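Probable ss-1,3-N-acetylglucosaminyltransferase (Staphylococcus aureus subsp. aureus N315, PDB 6H21) is probably a family 2 glycosyltransferase with a GT-A domain, modelled here with manganese and uridine-diphosphate-N-acetylglucosamine. Local coordinates at residues E129-V141 against L172-D184. Residues are numbered along the deposited sequence; the frame is centred on the assembly and turned at random.
Sequences ENNSDLIIGKYGV and LSVLKMFKKSVID
Leu134 lays its CD1 methyl over one face of the Phe178 ring, 3.8 Å from the ring centroid, a CH-pi contact between cross-strand neighbours in an antiparallel, non-hydrogen-bonded pair. With CG anti to the backbone N (chi1 179°) the methyl swings across to the ring, and an apolar branch suits a buried aromatic face. On the other face of the sheet Ile135 and Met177 lie side by side, Ile135 CD1 to Met177 CG 4.0 Å, both apolar as befits residues buried under Leu123 of helix 119-129. Their backbones exchange two hydrogen bonds, Ile135 N to Met177 O at 2.8 Å and Met177 N to Ile135 O at 2.9 Å; Lys179 N to Asp133 O continues the ladder.

Where the strands part, the Tyr139 side chain crosses Lys176 at about a right angle. Tyrosine suits the place because its hydroxyl, at the ring edge, both donates to Leu175 O (2.7 Å), from above the carbonyl plane, and accepts from Lys176 NZ (2.9 Å). The lysine's methylenes pack along Ile136 before a bend at chi4 (61°) turns the buried amine also to Ser173 O and Ala171 O; three oxygens thus grip it. Water 2 links Leu175 O to Gly137 O.

These bonds probably help hold the Ser173 ST turn and Leu175 inverse gamma turn. Ser173 and Leu175 themselves touch the bound uridine-diphosphate-N-acetylglucosamine: a pocket-lining turn that runs into an antiparallel strand of the GT-A domain.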
loop_
_atom_site.group_PDB
_atom_site.type_symbol
_atom_site.label_atom_id
_atom_site.label_comp_id
_atom_site.label_asym_id
_atom_site.label_seq_id
_atom_site.Cartn_x
_atom_site.Cartn_y
_atom_site.Cartn_z
ATOM N N GLU C 129 -20.302 37.382 -32.533
ATOM C CA GLU C 129 -19.470 38.487 -32.034
ATOM C C GLU C 129 -18.018 38.032 -31.830
ATOM O O GLU C 129 -17.096 38.774 -32.166
ATOM C CB GLU C 129 -20.125 39.015 -30.752
ATOM C CG GLU C 129 -19.250 39.835 -29.818
ATOM C CD GLU C 129 -19.951 40.187 -28.507
ATOM O OE1 GLU C 129 -21.207 40.164 -28.481
ATOM O OE2 GLU C 129 -19.248 40.456 -27.496
ATOM N N ASN C 130 -17.818 36.822 -31.289
ATOM C CA ASN C 130 -16.494 36.343 -30.882
ATOM C C ASN C 130 -15.990 35.251 -31.828
ATOM O O ASN C 130 -15.023 34.547 -31.505
ATOM C CB ASN C 130 -16.523 35.849 -29.438
ATOM C CG ASN C 130 -16.922 36.970 -28.510
ATOM O OD1 ASN C 130 -16.167 37.918 -28.336
ATOM N ND2 ASN C 130 -18.124 36.900 -27.963
ATOM N N ASN C 131 -16.640 35.111 -32.988
ATOM C CA ASN C 131 -16.215 34.161 -34.004
ATOM C C ASN C 131 -16.027 32.771 -33.363
ATOM O O ASN C 131 -15.060 32.092 -33.613
ATOM C CB ASN C 131 -14.947 34.667 -34.703
ATOM C CG ASN C 131 -14.530 33.799 -35.872
ATOM O OD1 ASN C 131 -15.375 33.295 -36.615
ATOM N ND2 ASN C 131 -13.231 33.607 -36.036
ATOM N N SER C 132 -16.999 32.350 -32.551
ATOM C CA SER C 132 -16.912 31.101 -31.772
ATOM C C SER C 132 -17.266 29.877 -32.633
ATOM O O SER C 132 -18.212 29.889 -33.422
ATOM C CB SER C 132 -17.789 31.178 -30.549
ATOM O OG SER C 132 -17.633 32.430 -29.897
ATOM N N ASP C 133 -16.478 28.816 -32.453
ATOM C CA ASP C 133 -16.760 27.473 -32.959
ATOM C C ASP C 133 -17.716 26.729 -32.020
ATOM O O ASP C 133 -18.491 25.890 -32.470
ATOM C CB ASP C 133 -15.462 26.687 -33.143
ATOM C CG ASP C 133 -14.529 27.343 -34.139
ATOM O OD1 ASP C 133 -15.008 27.691 -35.229
ATOM O OD2 ASP C 133 -13.340 27.523 -33.794
ATOM N N LEU C 134 -17.678 27.060 -30.729
ATOM C CA LEU C 134 -18.483 26.413 -29.698
ATOM C C LEU C 134 -18.950 27.477 -28.701
ATOM O O LEU C 134 -18.134 28.245 -28.218
ATOM C CB LEU C 134 -17.604 25.368 -29.004
ATOM C CG LEU C 134 -18.244 24.586 -27.861
ATOM C CD1 LEU C 134 -19.392 23.721 -28.349
ATOM C CD2 LEU C 134 -17.210 23.717 -27.150
ATOM N N ILE C 135 -20.253 27.529 -28.405
ATOM C CA ILE C 135 -20.746 28.397 -27.345
ATOM C C ILE C 135 -21.473 27.534 -26.306
ATOM O O ILE C 135 -22.329 26.704 -26.658
ATOM C CB ILE C 135 -21.627 29.539 -27.889
ATOM C CG1 ILE C 135 -20.993 30.224 -29.105
ATOM C CG2 ILE C 135 -21.948 30.534 -26.778
ATOM C CD1 ILE C 135 -21.432 29.656 -30.438
ATOM N N ILE C 136 -21.066 27.706 -25.041
ATOM C CA ILE C 136 -21.592 26.959 -23.939
ATOM C C ILE C 136 -22.417 27.901 -23.081
ATOM O O ILE C 136 -21.887 28.869 -22.561
ATOM C CB ILE C 136 -20.467 26.296 -23.131
ATOM C CG1 ILE C 136 -19.501 25.569 -24.066
ATOM C CG2 ILE C 136 -21.039 25.374 -22.069
ATOM C CD1 ILE C 136 -18.225 25.152 -23.413
ATOM N N GLY C 137 -23.709 27.597 -22.969
ATOM C CA GLY C 137 -24.609 28.306 -22.061
ATOM C C GLY C 137 -24.659 27.624 -20.705
ATOM O O GLY C 137 -24.732 26.408 -20.628
ATOM N N LYS C 138 -24.668 28.422 -19.637
ATOM C CA LYS C 138 -24.815 27.928 -18.281
ATOM C C LYS C 138 -26.034 27.009 -18.172
ATOM O O LYS C 138 -27.107 27.342 -18.671
ATOM C CB LYS C 138 -24.990 29.110 -17.330
ATOM C CG LYS C 138 -25.163 28.753 -15.864
ATOM C CD LYS C 138 -25.037 29.964 -14.964
ATOM C CE LYS C 138 -25.469 29.657 -13.551
ATOM N NZ LYS C 138 -25.408 30.864 -12.698
ATOM N N TYR C 139 -25.859 25.884 -17.474
ATOM C CA TYR C 139 -26.910 24.898 -17.239
ATOM C C TYR C 139 -27.678 25.282 -15.973
ATOM O O TYR C 139 -27.094 25.777 -15.001
ATOM C CB TYR C 139 -26.320 23.490 -17.129
ATOM C CG TYR C 139 -25.606 23.062 -18.385
ATOM C CD1 TYR C 139 -26.322 22.802 -19.543
ATOM C CD2 TYR C 139 -24.228 22.960 -18.441
ATOM C CE1 TYR C 139 -25.686 22.471 -20.730
ATOM C CE2 TYR C 139 -23.579 22.619 -19.616
ATOM C CZ TYR C 139 -24.309 22.381 -20.769
ATOM O OH TYR C 139 -23.691 22.036 -21.937
ATOM N N GLY C 140 -28.998 25.092 -16.027
ATOM C CA GLY C 140 -29.820 24.982 -14.846
ATOM C C GLY C 140 -30.240 23.544 -14.615
ATOM O O GLY C 140 -29.910 22.661 -15.405
ATOM N N VAL C 141 -31.009 23.331 -13.544
ATOM C CA VAL C 141 -31.512 22.016 -13.199
ATOM C C VAL C 141 -32.972 22.099 -12.719
ATOM O O VAL C 141 -33.398 23.067 -12.072
ATOM C CB VAL C 141 -30.597 21.348 -12.154
ATOM C CG1 VAL C 141 -30.883 21.856 -10.743
ATOM C CG2 VAL C 141 -30.724 19.836 -12.222
ATOM N N LEU C 172 -18.544 18.110 -20.852
ATOM C CA LEU C 172 -18.325 17.510 -22.142
ATOM C C LEU C 172 -19.626 16.993 -22.771
ATOM O O LEU C 172 -19.572 16.310 -23.805
ATOM C CB LEU C 172 -17.314 16.379 -21.958
ATOM C CG LEU C 172 -15.871 16.815 -21.768
ATOM C CD1 LEU C 172 -14.985 15.594 -21.592
ATOM C CD2 LEU C 172 -15.382 17.685 -22.913
ATOM N N SER C 173 -20.788 17.356 -22.229
ATOM C CA SER C 173 -22.067 17.044 -22.911
ATOM C C SER C 173 -22.090 17.789 -24.250
ATOM O O SER C 173 -21.391 18.784 -24.425
ATOM C CB SER C 173 -23.279 17.404 -22.082
ATOM O OG SER C 173 -23.605 18.781 -22.213
ATOM N N VAL C 174 -22.934 17.327 -25.171
ATOM C CA VAL C 174 -23.121 17.996 -26.441
ATOM C C VAL C 174 -24.273 19.011 -26.366
ATOM O O VAL C 174 -24.715 19.508 -27.426
ATOM C CB VAL C 174 -23.353 16.973 -27.565
ATOM C CG1 VAL C 174 -22.167 16.029 -27.675
ATOM C CG2 VAL C 174 -24.654 16.216 -27.370
ATOM N N LEU C 175 -24.722 19.361 -25.147
ATOM C CA LEU C 175 -25.870 20.265 -24.984
ATOM C C LEU C 175 -25.392 21.730 -25.023
ATOM O O LEU C 175 -25.399 22.467 -24.030
ATOM C CB LEU C 175 -26.611 19.889 -23.702
ATOM C CG LEU C 175 -26.937 18.400 -23.588
ATOM C CD1 LEU C 175 -27.579 18.090 -22.253
ATOM C CD2 LEU C 175 -27.833 17.930 -24.737
ATOM N N LYS C 176 -24.997 22.125 -26.234
ATOM C CA LYS C 176 -24.171 23.287 -26.521
ATOM C C LYS C 176 -24.419 23.715 -27.972
ATOM O O LYS C 176 -25.029 22.973 -28.747
ATOM C CB LYS C 176 -22.691 22.920 -26.356
ATOM C CG LYS C 176 -22.258 22.543 -24.942
ATOM C CD LYS C 176 -20.841 22.034 -24.870
ATOM C CE LYS C 176 -20.326 21.880 -23.454
ATOM N NZ LYS C 176 -21.120 20.915 -22.647
ATOM N N MET C 177 -23.891 24.879 -28.353
ATOM C CA MET C 177 -24.035 25.386 -29.724
ATOM C C MET C 177 -22.697 25.215 -30.465
ATOM O O MET C 177 -21.705 25.789 -30.098
ATOM C CB MET C 177 -24.486 26.851 -29.709
ATOM C CG MET C 177 -24.727 27.428 -31.088
ATOM S SD MET C 177 -25.495 29.068 -31.055
ATOM C CE MET C 177 -27.101 28.672 -30.366
ATOM N N PHE C 178 -22.713 24.398 -31.525
ATOM C CA PHE C 178 -21.551 23.994 -32.308
ATOM C C PHE C 178 -21.628 24.564 -33.736
ATOM O O PHE C 178 -22.620 24.417 -34.384
ATOM C CB PHE C 178 -21.520 22.471 -32.461
ATOM C CG PHE C 178 -21.284 21.649 -31.219
ATOM C CD1 PHE C 178 -22.337 21.263 -30.403
ATOM C CD2 PHE C 178 -20.017 21.187 -30.912
ATOM C CE1 PHE C 178 -22.121 20.465 -29.293
ATOM C CE2 PHE C 178 -19.805 20.393 -29.796
ATOM C CZ PHE C 178 -20.857 20.032 -28.991
ATOM N N LYS C 179 -20.530 25.137 -34.234
ATOM C CA LYS C 179 -20.449 25.633 -35.614
ATOM C C LYS C 179 -20.446 24.439 -36.578
ATOM O O LYS C 179 -19.625 23.542 -36.479
ATOM C CB LYS C 179 -19.207 26.507 -35.809
ATOM C CG LYS C 179 -19.076 27.102 -37.206
ATOM C CD LYS C 179 -17.969 28.122 -37.326
ATOM C CE LYS C 179 -18.466 29.530 -37.076
ATOM N NZ LYS C 179 -17.374 30.521 -37.185
ATOM N N LYS C 180 -21.373 24.460 -37.533
ATOM C CA LYS C 180 -21.664 23.306 -38.378
ATOM C C LYS C 180 -20.485 22.987 -39.318
ATOM O O LYS C 180 -20.228 21.816 -39.623
ATOM C CB LYS C 180 -22.961 23.554 -39.158
ATOM C CG LYS C 180 -23.440 22.370 -39.990
ATOM C CD LYS C 180 -23.873 21.181 -39.155
ATOM C CE LYS C 180 -23.936 19.872 -39.915
ATOM N NZ LYS C 180 -24.498 20.012 -41.279
ATOM N N SER C 181 -19.773 24.012 -39.790
ATOM C CA SER C 181 -18.710 23.818 -40.794
ATOM C C SER C 181 -17.563 22.974 -40.212
ATOM O O SER C 181 -16.913 22.203 -40.920
ATOM C CB SER C 181 -18.227 25.148 -41.320
ATOM O OG SER C 181 -17.712 25.948 -40.262
ATOM N N VAL C 182 -17.312 23.109 -38.906
ATOM C CA VAL C 182 -16.288 22.322 -38.214
ATOM C C VAL C 182 -16.699 20.840 -38.242
ATOM O O VAL C 182 -15.871 19.946 -38.500
ATOM C CB VAL C 182 -16.078 22.841 -36.776
ATOM C CG1 VAL C 182 -15.165 21.932 -35.969
ATOM C CG2 VAL C 182 -15.566 24.278 -36.749
ATOM N N ILE C 183 -17.976 20.583 -37.962
ATOM C CA ILE C 183 -18.532 19.236 -37.975
ATOM C C ILE C 183 -18.448 18.655 -39.401
ATOM O O ILE C 183 -18.067 17.494 -39.562
ATOM C CB ILE C 183 -19.967 19.241 -37.396
ATOM C CG1 ILE C 183 -19.951 19.427 -35.873
ATOM C CG2 ILE C 183 -20.742 17.988 -37.789
ATOM C CD1 ILE C 183 -21.276 19.875 -35.297
ATOM N N ASP C 184 -18.769 19.464 -40.421
ATOM C CA ASP C 184 -18.825 19.006 -41.841
ATOM C C ASP C 184 -17.415 18.715 -42.392
ATOM O O ASP C 184 -17.148 17.611 -42.896
ATOM C CB ASP C 184 -19.523 20.025 -42.743
ATOM C CG ASP C 184 -20.986 20.254 -42.404
ATOM O OD1 ASP C 184 -21.565 19.407 -41.693
ATOM O OD2 ASP C 184 -21.534 21.287 -42.842
HETATM O O HOH W 1 -15.104 30.372 -35.577
HETATM O O HOH W 2 -25.130 25.101 -23.126
#